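Local coordinates for protein putative nucleoside-diphosphate-sugar epimerase (Staphylococcus aureus subsp. aureus, PDB 3E48) that is of unknown function but is probably an NAD(P)H-binding Rossmann-fold protein related to nucleoside-diphosphate-sugar epimerases, at residues B[67-72]-B[96-101]; B[58-63]-B[89-94]; B[3-8]-B[26-31]. All blocks are in the same frame, centred on the assembly; numbering follows the deposited sequence.

Contact 1: B[67-72]-B[96-101]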
# COMPACT_ATOMS: atom_id res chain seq x y z
N ASP B 67 -18.63 14.22 12.77
CA ASP B 67 -18.34 14.92 11.52
C ASP B 67 -16.92 14.69 11.04
O ASP B 67 -16.66 14.59 9.84
CB ASP B 67 -18.59 16.41 11.72
CG ASP B 67 -20.05 16.71 11.98
OD1 ASP B 67 -20.37 17.30 13.04
OD2 ASP B 67 -20.87 16.34 11.12
N THR B 68 -16.00 14.60 11.99
CA THR B 68 -14.60 14.38 11.69
C THR B 68 -14.06 13.30 12.61
O THR B 68 -14.21 13.39 13.83
CB THR B 68 -13.79 15.67 11.89
OG1 THR B 68 -14.31 16.69 11.02
CG2 THR B 68 -12.32 15.45 11.58
N VAL B 69 -13.46 12.28 12.00
CA VAL B 69 -12.87 11.18 12.74
C VAL B 69 -11.36 11.23 12.56
O VAL B 69 -10.86 11.30 11.44
CB VAL B 69 -13.39 9.81 12.23
CG1 VAL B 69 -12.59 8.67 12.86
CG2 VAL B 69 -14.87 9.66 12.57
N VAL B 70 -10.65 11.23 13.69
CA VAL B 70 -9.19 11.22 13.70
C VAL B 70 -8.90 9.79 14.11
O VAL B 70 -9.18 9.39 15.24
CB VAL B 70 -8.63 12.21 14.74
CG1 VAL B 70 -7.11 12.25 14.66
CG2 VAL B 70 -9.21 13.60 14.48
N PHE B 71 -8.37 9.01 13.17
CA PHE B 71 -8.10 7.59 13.36
C PHE B 71 -6.65 7.25 13.65
O PHE B 71 -5.76 7.59 12.87
CB PHE B 71 -8.54 6.83 12.11
CG PHE B 71 -8.52 5.33 12.26
CD1 PHE B 71 -9.56 4.68 12.90
CD2 PHE B 71 -7.45 4.58 11.77
CE1 PHE B 71 -9.56 3.29 13.06
CE2 PHE B 71 -7.43 3.19 11.91
CZ PHE B 71 -8.49 2.54 12.56
N ILE B 72 -6.43 6.57 14.77
CA ILE B 72 -5.10 6.12 15.15
C ILE B 72 -5.09 4.60 14.98
O ILE B 72 -5.80 3.89 15.69
CB ILE B 72 -4.78 6.46 16.62
CG1 ILE B 72 -4.82 7.98 16.79
CG2 ILE B 72 -3.42 5.90 17.02
CD1 ILE B 72 -4.59 8.44 18.22
N SER B 96 -22.57 6.04 8.79
CA SER B 96 -23.00 7.04 9.77
C SER B 96 -22.85 8.50 9.36
O SER B 96 -23.14 9.40 10.15
CB SER B 96 -22.30 6.76 11.09
OG SER B 96 -22.71 5.48 11.58
N GLY B 97 -22.40 8.74 8.13
CA GLY B 97 -22.29 10.10 7.63
C GLY B 97 -21.15 10.98 8.07
O GLY B 97 -21.31 12.20 8.17
N VAL B 98 -19.99 10.38 8.34
CA VAL B 98 -18.81 11.15 8.74
C VAL B 98 -18.31 11.84 7.48
O VAL B 98 -18.10 11.20 6.45
CB VAL B 98 -17.73 10.21 9.31
CG1 VAL B 98 -16.46 11.00 9.62
CG2 VAL B 98 -18.25 9.52 10.56
N ALA B 99 -18.10 13.15 7.56
CA ALA B 99 -17.67 13.95 6.41
C ALA B 99 -16.18 14.03 6.16
O ALA B 99 -15.75 14.33 5.05
CB ALA B 99 -18.24 15.36 6.53
N HIS B 100 -15.37 13.78 7.19
CA HIS B 100 -13.94 13.87 7.00
C HIS B 100 -13.18 12.93 7.92
O HIS B 100 -13.57 12.72 9.07
CB HIS B 100 -13.48 15.32 7.24
CG HIS B 100 -12.14 15.63 6.66
ND1 HIS B 100 -10.96 15.32 7.30
CD2 HIS B 100 -11.80 16.18 5.47
CE1 HIS B 100 -9.95 15.66 6.52
NE2 HIS B 100 -10.42 16.18 5.41
N ILE B 101 -12.10 12.36 7.40
CA ILE B 101 -11.28 11.44 8.17
C ILE B 101 -9.83 11.93 8.17
O ILE B 101 -9.27 12.22 7.12
CB ILE B 101 -11.29 10.01 7.56
CG1 ILE B 101 -12.68 9.38 7.72
CG2 ILE B 101 -10.22 9.15 8.25
CD1 ILE B 101 -12.85 8.07 6.96
O HOH W 1 -20.66 14.92 8.74
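Val69 and Val98 form the close-packed part of this contact: CG2 of Val69 lies 3.6 Å from CG1 of Val98, and the two side chains cross at about a right angle. In Val98 CG1 stands anti to the backbone N (chi1 176°), where it also meets the Asp67 carbonyl oxygen. Phe63 of helix 56-63 touches both valines, and Ala93 touches Val98, so this side is closed by the two helices. Just beside it the backbones pair. Val69 N donates to His100 O at 3.0 Å, while Thr68 CA sends a CH...O contact to the same oxygen. These bridges, Thr68 with His100 and Val69 with Ile101, are parallel, and helix 84-96 lies in the connection between them: a beta-alpha-beta crossover of the Rossmann fold. On the face of the sheet opposite Val69 and Ile101, Thr68 and His100 run side by side, with OG1 of Thr68 4.1 Å from CB of His100. The strand entrance is looser. Asp67 O receives His100 N at 3.1 Å, bent to 137°, and a weak second bond from Ala99 N. Further out, one water donates to Asp67 OD2 at 2.8 Å and to O of exposed Gly97, whose positive phi closes a Schellman motif at the helix end; Asp67 OD1 is taken by the backbone N of Asn2.

Contact 2: B[58-63]-B[89-94]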
# COMPACT_ATOMS: atom_id res chain seq x y z
N SER B 58 -19.70 -1.84 15.78
CA SER B 58 -19.21 -1.05 16.90
C SER B 58 -18.71 0.28 16.33
O SER B 58 -18.95 1.34 16.90
CB SER B 58 -18.07 -1.78 17.62
OG SER B 58 -17.58 -1.01 18.71
N MSE B 59 -18.01 0.22 15.19
CA MSE B 59 -17.51 1.44 14.55
C MSE B 59 -18.67 2.28 14.02
O MSE B 59 -18.69 3.50 14.18
CB MSE B 59 -16.54 1.09 13.41
CG MSE B 59 -15.11 0.76 13.87
SE MSE B 59 -13.85 2.28 13.74
CE MSE B 59 -12.60 1.50 12.49
N VAL B 60 -19.63 1.62 13.38
CA VAL B 60 -20.80 2.33 12.86
C VAL B 60 -21.51 3.10 13.98
O VAL B 60 -21.82 4.28 13.84
CB VAL B 60 -21.82 1.36 12.22
CG1 VAL B 60 -23.10 2.10 11.88
CG2 VAL B 60 -21.22 0.73 10.97
N GLU B 61 -21.75 2.42 15.10
CA GLU B 61 -22.42 3.05 16.23
C GLU B 61 -21.64 4.23 16.78
O GLU B 61 -22.20 5.30 17.03
CB GLU B 61 -22.65 2.02 17.35
CG GLU B 61 -23.68 0.96 17.01
CD GLU B 61 -25.03 1.55 16.65
OE1 GLU B 61 -25.51 2.43 17.40
OE2 GLU B 61 -25.61 1.13 15.63
N ALA B 62 -20.34 4.05 16.98
CA ALA B 62 -19.49 5.10 17.52
C ALA B 62 -19.42 6.34 16.64
O ALA B 62 -19.23 7.45 17.14
CB ALA B 62 -18.08 4.55 17.75
N PHE B 63 -19.57 6.16 15.33
CA PHE B 63 -19.48 7.27 14.38
C PHE B 63 -20.79 8.03 14.17
O PHE B 63 -20.80 9.07 13.51
CB PHE B 63 -18.97 6.77 13.02
CG PHE B 63 -17.50 6.41 12.99
CD1 PHE B 63 -16.72 6.42 14.15
CD2 PHE B 63 -16.89 6.06 11.79
CE1 PHE B 63 -15.36 6.09 14.10
CE2 PHE B 63 -15.54 5.72 11.73
CZ PHE B 63 -14.77 5.74 12.89
N LEU B 89 -13.30 1.39 9.22
CA LEU B 89 -13.26 2.85 9.31
C LEU B 89 -14.07 3.45 8.16
O LEU B 89 -14.96 4.27 8.39
CB LEU B 89 -11.82 3.34 9.23
CG LEU B 89 -11.61 4.84 9.03
CD1 LEU B 89 -12.15 5.62 10.23
CD2 LEU B 89 -10.11 5.09 8.85
N VAL B 90 -13.75 3.04 6.94
CA VAL B 90 -14.44 3.55 5.76
C VAL B 90 -15.93 3.18 5.73
O VAL B 90 -16.77 4.02 5.42
CB VAL B 90 -13.78 3.05 4.45
CG1 VAL B 90 -14.59 3.50 3.24
CG2 VAL B 90 -12.36 3.60 4.36
N TYR B 91 -16.24 1.93 6.04
CA TYR B 91 -17.62 1.48 6.04
C TYR B 91 -18.47 2.27 7.02
O TYR B 91 -19.57 2.71 6.68
CB TYR B 91 -17.70 -0.01 6.38
CG TYR B 91 -19.11 -0.55 6.41
CD1 TYR B 91 -19.93 -0.39 7.53
CD2 TYR B 91 -19.64 -1.21 5.30
CE1 TYR B 91 -21.23 -0.87 7.55
CE2 TYR B 91 -20.94 -1.71 5.31
CZ TYR B 91 -21.73 -1.53 6.44
OH TYR B 91 -23.01 -2.03 6.47
N ALA B 92 -17.96 2.43 8.23
CA ALA B 92 -18.69 3.16 9.27
C ALA B 92 -18.80 4.64 8.96
O ALA B 92 -19.82 5.27 9.25
CB ALA B 92 -18.01 2.95 10.62
N ALA B 93 -17.75 5.22 8.37
CA ALA B 93 -17.79 6.64 8.03
C ALA B 93 -18.92 6.88 7.03
O ALA B 93 -19.66 7.85 7.14
CB ALA B 93 -16.45 7.09 7.44
N LYS B 94 -19.07 5.98 6.06
CA LYS B 94 -20.12 6.14 5.06
C LYS B 94 -21.51 5.91 5.65
O LYS B 94 -22.43 6.70 5.43
CB LYS B 94 -19.91 5.17 3.89
CG LYS B 94 -18.72 5.52 3.01
CD LYS B 94 -18.64 4.57 1.82
CE LYS B 94 -17.59 5.02 0.83
NZ LYS B 94 -17.54 4.10 -0.35
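Met59, Val60 and Phe63 of helix 56-63 meet Leu89, Tyr91 and Ala92 of helix 84-96, two neighbouring helices on one face of the Rossmann-fold sheet. Their local axes come within 8.2 Å at a crossing angle of -42°, a close approach made at the small Ala92. The methyl of Ala92 sits among three residues: 3.5 Å from Val60 N, 3.7 Å from CB of Met59 and 3.5 Å from CD2 of Phe63. On the sheet side, the selenomethionine Met59 bends at chi2 and chi3 and lays CE against the backbone of Leu89, 3.3 Å from its N; Met59 also touches Phe71 of strand 68-71. Leu89 has CG anti to its backbone N (chi1 168°), and chi2 (64°) then turns CD1 to the CE2 and CZ atoms of Phe63, the two side chains crossing at about a right angle. Toward the exposed side, CG2 of Val60 meets the edge of the Tyr91 ring in its plane, 3.8 Å from CE1. At the edge of the Phe63 ring, near its plane, CE2 lies 3.7 Å from Leu89 O and CD2 3.6 Å from Ala93 N, the acceptor and donor of one backbone hydrogen bond in helix 84-96.

Contact 3: B[3-8]-B[26-31]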
# COMPACT_ATOMS: atom_id res chain seq x y z
N ILE B 3 -16.05 16.14 16.61
CA ILE B 3 -14.79 15.47 16.35
C ILE B 3 -14.67 14.22 17.21
O ILE B 3 -15.00 14.24 18.40
CB ILE B 3 -13.60 16.38 16.69
CG1 ILE B 3 -13.74 17.72 15.98
CG2 ILE B 3 -12.29 15.70 16.29
CD1 ILE B 3 -12.73 18.76 16.45
N MSE B 4 -14.18 13.15 16.60
CA MSE B 4 -14.01 11.88 17.29
C MSE B 4 -12.57 11.38 17.11
O MSE B 4 -12.10 11.24 15.99
CB MSE B 4 -14.99 10.85 16.73
CG MSE B 4 -14.52 9.41 16.85
SE MSE B 4 -14.60 8.74 18.65
CE MSE B 4 -16.50 8.88 18.89
N LEU B 5 -11.89 11.13 18.22
CA LEU B 5 -10.52 10.61 18.19
C LEU B 5 -10.57 9.15 18.64
O LEU B 5 -10.97 8.86 19.77
CB LEU B 5 -9.62 11.39 19.15
CG LEU B 5 -8.20 10.82 19.31
CD1 LEU B 5 -7.45 10.94 17.99
CD2 LEU B 5 -7.45 11.57 20.41
N THR B 6 -10.19 8.22 17.76
CA THR B 6 -10.20 6.81 18.16
C THR B 6 -8.85 6.43 18.76
O THR B 6 -7.83 7.03 18.43
CB THR B 6 -10.51 5.86 16.95
OG1 THR B 6 -9.42 5.90 16.02
CG2 THR B 6 -11.80 6.28 16.25
N GLY B 7 -8.85 5.43 19.64
CA GLY B 7 -7.62 4.98 20.27
C GLY B 7 -7.02 6.06 21.16
O GLY B 7 -5.80 6.11 21.35
N ALA B 8 -7.88 6.89 21.73
CA ALA B 8 -7.48 8.01 22.57
C ALA B 8 -6.67 7.68 23.83
O ALA B 8 -5.95 8.55 24.33
CB ALA B 8 -8.71 8.81 22.96
N ASP B 26 -13.92 22.10 21.57
CA ASP B 26 -15.24 21.64 21.95
C ASP B 26 -15.76 20.57 20.99
O ASP B 26 -15.23 20.39 19.89
CB ASP B 26 -16.22 22.82 22.00
CG ASP B 26 -17.45 22.52 22.83
OD1 ASP B 26 -17.30 22.02 23.96
OD2 ASP B 26 -18.57 22.81 22.36
N HIS B 27 -16.81 19.87 21.42
CA HIS B 27 -17.43 18.81 20.62
C HIS B 27 -16.44 17.67 20.40
O HIS B 27 -16.50 16.97 19.39
CB HIS B 27 -17.86 19.37 19.26
CG HIS B 27 -18.58 20.68 19.34
ND1 HIS B 27 -19.75 20.85 20.05
CD2 HIS B 27 -18.29 21.89 18.79
CE1 HIS B 27 -20.16 22.10 19.93
NE2 HIS B 27 -19.29 22.75 19.17
N PHE B 28 -15.54 17.48 21.36
CA PHE B 28 -14.52 16.44 21.26
C PHE B 28 -14.97 15.13 21.90
O PHE B 28 -15.31 15.09 23.09
CB PHE B 28 -13.23 16.93 21.92
CG PHE B 28 -11.99 16.26 21.42
CD1 PHE B 28 -11.51 15.10 22.02
CD2 PHE B 28 -11.30 16.79 20.33
CE1 PHE B 28 -10.35 14.48 21.55
CE2 PHE B 28 -10.14 16.18 19.85
CZ PHE B 28 -9.67 15.02 20.47
N HIS B 29 -14.95 14.07 21.11
CA HIS B 29 -15.36 12.76 21.57
C HIS B 29 -14.20 11.80 21.39
O HIS B 29 -13.33 12.02 20.55
CB HIS B 29 -16.52 12.23 20.73
CG HIS B 29 -17.71 13.14 20.68
ND1 HIS B 29 -17.67 14.37 20.07
CD2 HIS B 29 -18.97 12.99 21.15
CE1 HIS B 29 -18.87 14.94 20.16
NE2 HIS B 29 -19.67 14.12 20.81
N ILE B 30 -14.19 10.73 22.18
CA ILE B 30 -13.14 9.73 22.06
C ILE B 30 -13.78 8.35 21.96
O ILE B 30 -14.84 8.11 22.53
CB ILE B 30 -12.15 9.75 23.25
CG1 ILE B 30 -12.87 9.38 24.55
CG2 ILE B 30 -11.48 11.11 23.35
CD1 ILE B 30 -11.95 9.29 25.75
N GLY B 31 -13.13 7.47 21.21
CA GLY B 31 -13.62 6.11 21.04
C GLY B 31 -12.56 5.16 21.55
O GLY B 31 -11.49 5.05 20.97
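Ile3, bridged to Phe28, opens a parallel ladder of four bridges: its N donates to His27 O at 2.9 Å, and its CG2 approaches CE2 of the Phe28 ring obliquely. The Ile3 carbonyl oxygen is gripped twice by His29. The backbone N lies 2.7 Å from it and nearly in line with the C=O bond, whereas ND1, at 3.2 Å, comes from above the carbonyl plane by 40°, with the oxygen close to the plane of the imidazole. In His29, chi1 (-55°) puts CG beside the backbone N, and chi2 (66°) then turns ND1 toward the oxygen. Met4, a selenomethionine, lies on the same face as His29 and crosses it at about a right angle. The bend at chi2 brings its SE to 3.2 Å from N of Gly31, a residue with no side chain to stand there, and that at chi3 lays CE against CB of His29. Leu5 N bonds to His29 O, and Leu5 O receives Gly31 N at 2.9 Å; on the other face, CB of Leu5 packs obliquely on CZ of Phe28 at 3.9 Å. Thr6 ends the ladder opposite Gly31, and its OG1 is hydrogen-bonded to Tyr53 OH. Gly7 then turns the chain with positive phi, its N still bonded to Gly31 O at 3.0 Å, and Ala8 sets CB 3.6 Å from CB of Ile30. This is the first beta-alpha-beta unit, strand 3-6, helix 11-22 and strand 28-32, which in Rossmann domains carries the glycine-rich dinucleotide-binding turn. Donation to Ile3 O, and weakly to His27 O, implies that ND1 of His29 carries a proton, and would restrict rotation of the ring.

From the N terminus, contact 3 closes first, returning residues 26-31 to strand 3-6 after helix 11-22, and is complete before the others open. Contacts 1 and 2 then interlock: the chain passes through 58-63 and 67-72, then 89-94 and 96-101, so their loops cross instead of nesting. Each links one member of the helix 56-63/strand 68-71 pair to its counterpart in helix 84-96/strand 100-106, contact 2 between helices and contact 1 between strands. Strand 68-71 sits between strands 3-6 and 100-106, joining contacts 1 and 3 in one sheet through probable hydrogen bonds of Val70 N to Met4 O and Met4 N to Thr68 O. Contacts 2 and 3 meet where CE of Met4 packs on Ala62 O.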